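Local coordinates for protein endoribonuclease YbeY (Aquifex aeolicus, PDB 1OZ9) that probably acts as a zinc-dependent endoribonuclease specific for single-stranded RNA, taking part in 16S rRNA 3'-end maturation and late-stage 70S ribosome quality control, at residues P66-S71 with E95-E100. Residues are numbered along the deposited sequence; the frame is centred on the assembly and turned at random.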
ATOM      1  N   PRO A  66     -12.288 -11.166   2.198  1.00 19.55           N
ATOM      2  CA  PRO A  66     -10.962 -10.622   2.505  1.00 19.19           C
ATOM      3  C   PRO A  66     -10.260 -10.282   1.205  1.00 18.38           C
ATOM      4  O   PRO A  66     -10.731 -10.701   0.143  1.00 17.56           O
ATOM      5  CB  PRO A  66     -10.237 -11.792   3.174  1.00 19.29           C
ATOM      6  CG  PRO A  66     -11.298 -12.843   3.418  1.00 20.39           C
ATOM      7  CD  PRO A  66     -12.384 -12.620   2.430  1.00 19.66           C
ATOM      8  N   THR A  67      -9.186  -9.510   1.291  1.00 17.20           N
ATOM      9  CA  THR A  67      -8.369  -9.188   0.131  1.00 17.27           C
ATOM     10  C   THR A  67      -6.953  -8.878   0.610  1.00 16.89           C
ATOM     11  O   THR A  67      -6.691  -8.910   1.821  1.00 17.56           O
ATOM     12  CB  THR A  67      -8.988  -8.024  -0.678  1.00 17.02           C
ATOM     13  OG1 THR A  67      -8.249  -7.861  -1.892  1.00 16.70           O
ATOM     14  CG2 THR A  67      -8.797  -6.679   0.066  1.00 15.83           C
ATOM     15  N   ASP A  68      -6.023  -8.617  -0.299  1.00 16.54           N
ATOM     16  CA  ASP A  68      -4.644  -8.339   0.129  1.00 16.73           C
ATOM     17  C   ASP A  68      -4.372  -6.889   0.560  1.00 17.09           C
ATOM     18  O   ASP A  68      -3.698  -6.628   1.591  1.00 15.83           O
ATOM     19  CB  ASP A  68      -3.639  -8.752  -0.944  1.00 16.75           C
ATOM     20  CG  ASP A  68      -3.988  -8.231  -2.342  1.00 19.22           C
ATOM     21  OD1 ASP A  68      -4.997  -7.481  -2.535  1.00 15.18           O
ATOM     22  OD2 ASP A  68      -3.296  -8.591  -3.338  1.00 20.84           O
ATOM     23  N   VAL A  69      -4.884  -5.936  -0.206  1.00 16.27           N
ATOM     24  CA  VAL A  69      -4.609  -4.546   0.137  1.00 16.26           C
ATOM     25  C   VAL A  69      -5.781  -3.647  -0.282  1.00 16.71           C
ATOM     26  O   VAL A  69      -6.398  -3.864  -1.326  1.00 16.66           O
ATOM     27  CB  VAL A  69      -3.299  -4.081  -0.579  1.00 17.05           C
ATOM     28  CG1 VAL A  69      -3.404  -4.242  -2.134  1.00 17.72           C
ATOM     29  CG2 VAL A  69      -2.839  -2.639  -0.161  1.00 17.69           C
ATOM     30  N   LEU A  70      -6.068  -2.635   0.527  1.00 15.03           N
ATOM     31  CA  LEU A  70      -7.047  -1.632   0.168  1.00 16.27           C
ATOM     32  C   LEU A  70      -6.424  -0.261   0.393  1.00 16.68           C
ATOM     33  O   LEU A  70      -5.639  -0.079   1.334  1.00 17.18           O
ATOM     34  CB  LEU A  70      -8.314  -1.790   0.990  1.00 15.54           C
ATOM     35  CG  LEU A  70      -9.166  -3.036   0.673  1.00 16.73           C
ATOM     36  CD1 LEU A  70     -10.302  -3.126   1.672  1.00 17.55           C
ATOM     37  CD2 LEU A  70      -9.758  -3.003  -0.723  1.00 17.83           C
ATOM     38  N   SER A  71      -6.747   0.702  -0.457  1.00 17.05           N
ATOM     39  CA  SER A  71      -6.228   2.052  -0.244  1.00 19.22           C
ATOM     40  C   SER A  71      -7.378   3.050  -0.068  1.00 19.28           C
ATOM     41  O   SER A  71      -8.385   2.982  -0.794  1.00 19.44           O
ATOM     42  CB  SER A  71      -5.387   2.448  -1.462  1.00 20.15           C
ATOM     43  OG  SER A  71      -6.319   2.661  -2.522  1.00 27.44           O
ATOM     44  N   GLU A  95       0.451 -13.619   3.370  1.00 17.40           N
ATOM     45  CA  GLU A  95       1.190 -14.877   3.582  1.00 18.28           C
ATOM     46  C   GLU A  95       0.812 -15.935   2.548  1.00 17.68           C
ATOM     47  O   GLU A  95       1.682 -16.638   2.032  1.00 16.57           O
ATOM     48  CB  GLU A  95       0.996 -15.435   4.998  1.00 19.15           C
ATOM     49  CG  GLU A  95       1.756 -14.687   6.092  1.00 22.29           C
ATOM     50  CD  GLU A  95       1.506 -15.310   7.462  1.00 28.45           C
ATOM     51  OE1 GLU A  95       0.313 -15.394   7.850  1.00 29.10           O
ATOM     52  OE2 GLU A  95       2.486 -15.742   8.125  1.00 27.77           O
ATOM     53  N   ARG A  96      -0.481 -16.039   2.248  1.00 17.42           N
ATOM     54  CA  ARG A  96      -0.955 -17.033   1.289  1.00 18.53           C
ATOM     55  C   ARG A  96      -0.454 -16.728  -0.100  1.00 17.90           C
ATOM     56  O   ARG A  96      -0.100 -17.639  -0.849  1.00 17.93           O
ATOM     57  CB  ARG A  96      -2.487 -17.131   1.253  1.00 19.16           C
ATOM     58  CG  ARG A  96      -3.122 -17.790   2.466  1.00 23.68           C
ATOM     59  CD  ARG A  96      -4.649 -17.906   2.382  1.00 29.98           C
ATOM     60  NE  ARG A  96      -5.249 -17.612   3.682  1.00 34.04           N
ATOM     61  CZ  ARG A  96      -5.954 -16.512   3.949  1.00 35.62           C
ATOM     62  NH1 ARG A  96      -6.190 -15.614   3.003  1.00 33.86           N
ATOM     63  NH2 ARG A  96      -6.446 -16.325   5.168  1.00 38.30           N
ATOM     64  N   GLN A  97      -0.456 -15.448  -0.456  1.00 17.08           N
ATOM     65  CA  GLN A  97      -0.003 -15.053  -1.782  1.00 17.19           C
ATOM     66  C   GLN A  97       1.484 -15.291  -1.913  1.00 16.74           C
ATOM     67  O   GLN A  97       1.968 -15.803  -2.932  1.00 16.84           O
ATOM     68  CB  GLN A  97      -0.378 -13.575  -2.095  1.00 16.94           C
ATOM     69  CG  GLN A  97      -1.857 -13.434  -2.423  1.00 16.94           C
ATOM     70  CD  GLN A  97      -2.357 -11.996  -2.626  1.00 18.16           C
ATOM     71  OE1 GLN A  97      -1.583 -11.019  -2.635  1.00 18.40           O
ATOM     72  NE2 GLN A  97      -3.657 -11.878  -2.803  1.00 11.69           N
ATOM     73  N   ALA A  98       2.211 -14.930  -0.869  1.00 16.67           N
ATOM     74  CA  ALA A  98       3.647 -15.151  -0.866  1.00 16.92           C
ATOM     75  C   ALA A  98       3.900 -16.639  -1.083  1.00 16.26           C
ATOM     76  O   ALA A  98       4.773 -17.005  -1.850  1.00 16.25           O
ATOM     77  CB  ALA A  98       4.280 -14.679   0.472  1.00 16.58           C
ATOM     78  N   ARG A  99       3.107 -17.484  -0.428  1.00 16.85           N
ATOM     79  CA  ARG A  99       3.248 -18.951  -0.572  1.00 18.34           C
ATOM     80  C   ARG A  99       2.957 -19.346  -2.024  1.00 18.80           C
ATOM     81  O   ARG A  99       3.711 -20.101  -2.636  1.00 18.15           O
ATOM     82  CB  ARG A  99       2.298 -19.683   0.391  1.00 18.18           C
ATOM     83  CG  ARG A  99       2.233 -21.201   0.217  1.00 22.84           C
ATOM     84  CD  ARG A  99       1.456 -21.956   1.320  1.00 27.76           C
ATOM     85  NE  ARG A  99       0.002 -21.855   1.149  1.00 31.98           N
ATOM     86  CZ  ARG A  99      -0.825 -21.292   2.033  1.00 32.33           C
ATOM     87  NH1 ARG A  99      -0.348 -20.794   3.170  1.00 32.36           N
ATOM     88  NH2 ARG A  99      -2.135 -21.252   1.786  1.00 31.61           N
ATOM     89  N   GLU A 100       1.876 -18.809  -2.577  1.00 19.96           N
ATOM     90  CA  GLU A 100       1.483 -19.141  -3.948  1.00 22.32           C
ATOM     91  C   GLU A 100       2.485 -18.619  -4.970  1.00 21.99           C
ATOM     92  O   GLU A 100       2.738 -19.265  -5.979  1.00 22.41           O
ATOM     93  CB  GLU A 100       0.072 -18.607  -4.248  1.00 22.82           C
ATOM     94  CG  GLU A 100      -0.960 -19.158  -3.269  1.00 28.24           C
ATOM     95  CD  GLU A 100      -2.340 -18.496  -3.327  1.00 33.43           C
ATOM     96  OE1 GLU A 100      -2.458 -17.281  -3.650  1.00 33.76           O
ATOM     97  OE2 GLU A 100      -3.322 -19.222  -3.015  1.00 35.47           O
TER
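Asp68 and Gln97 are the two residues that touch across this contact: a carboxylate ahead of strand 69-78 meets a side-chain amide reaching from helix 91-101. The end of Gln97 meets OD2 and CB of Asp68, and its CD lies 3.6 Å from Asp68 OD2. The two side chains cross at about a right angle, and the carboxylate and amide planes stand 82° apart, so the flat groups do not stack. Beyond CG the Gln97 chain is extended, which lets it bridge backbones whose nearest CA atoms, those of Asp68 and Gln97, are 8.4 Å apart.

On the Asp68 side, chi1 of 49° sets CG between the backbone N and the carbonyl carbon, and a near-zero chi2 turns OD1 back toward its own backbone. There Asp68 OD1 accepts a weak hydrogen bond from Val69 N (2.8 Å, N-H...O angle 128°), which leaves OD2 as the carboxylate oxygen nearer to Gln97. The side chain of Asp68 also lies about 6 Å from that of His115, a predicted zinc ligand, which places the contact beside the probable catalytic site.

Backbone bonding of Asp68 to Ser90 and Leu70 to Val88 ties this end of the edge strand to antiparallel strand 81-90, which leads directly into helix 91-101, while Leu112 of helix 105-120 packs against Asp68 and Val69.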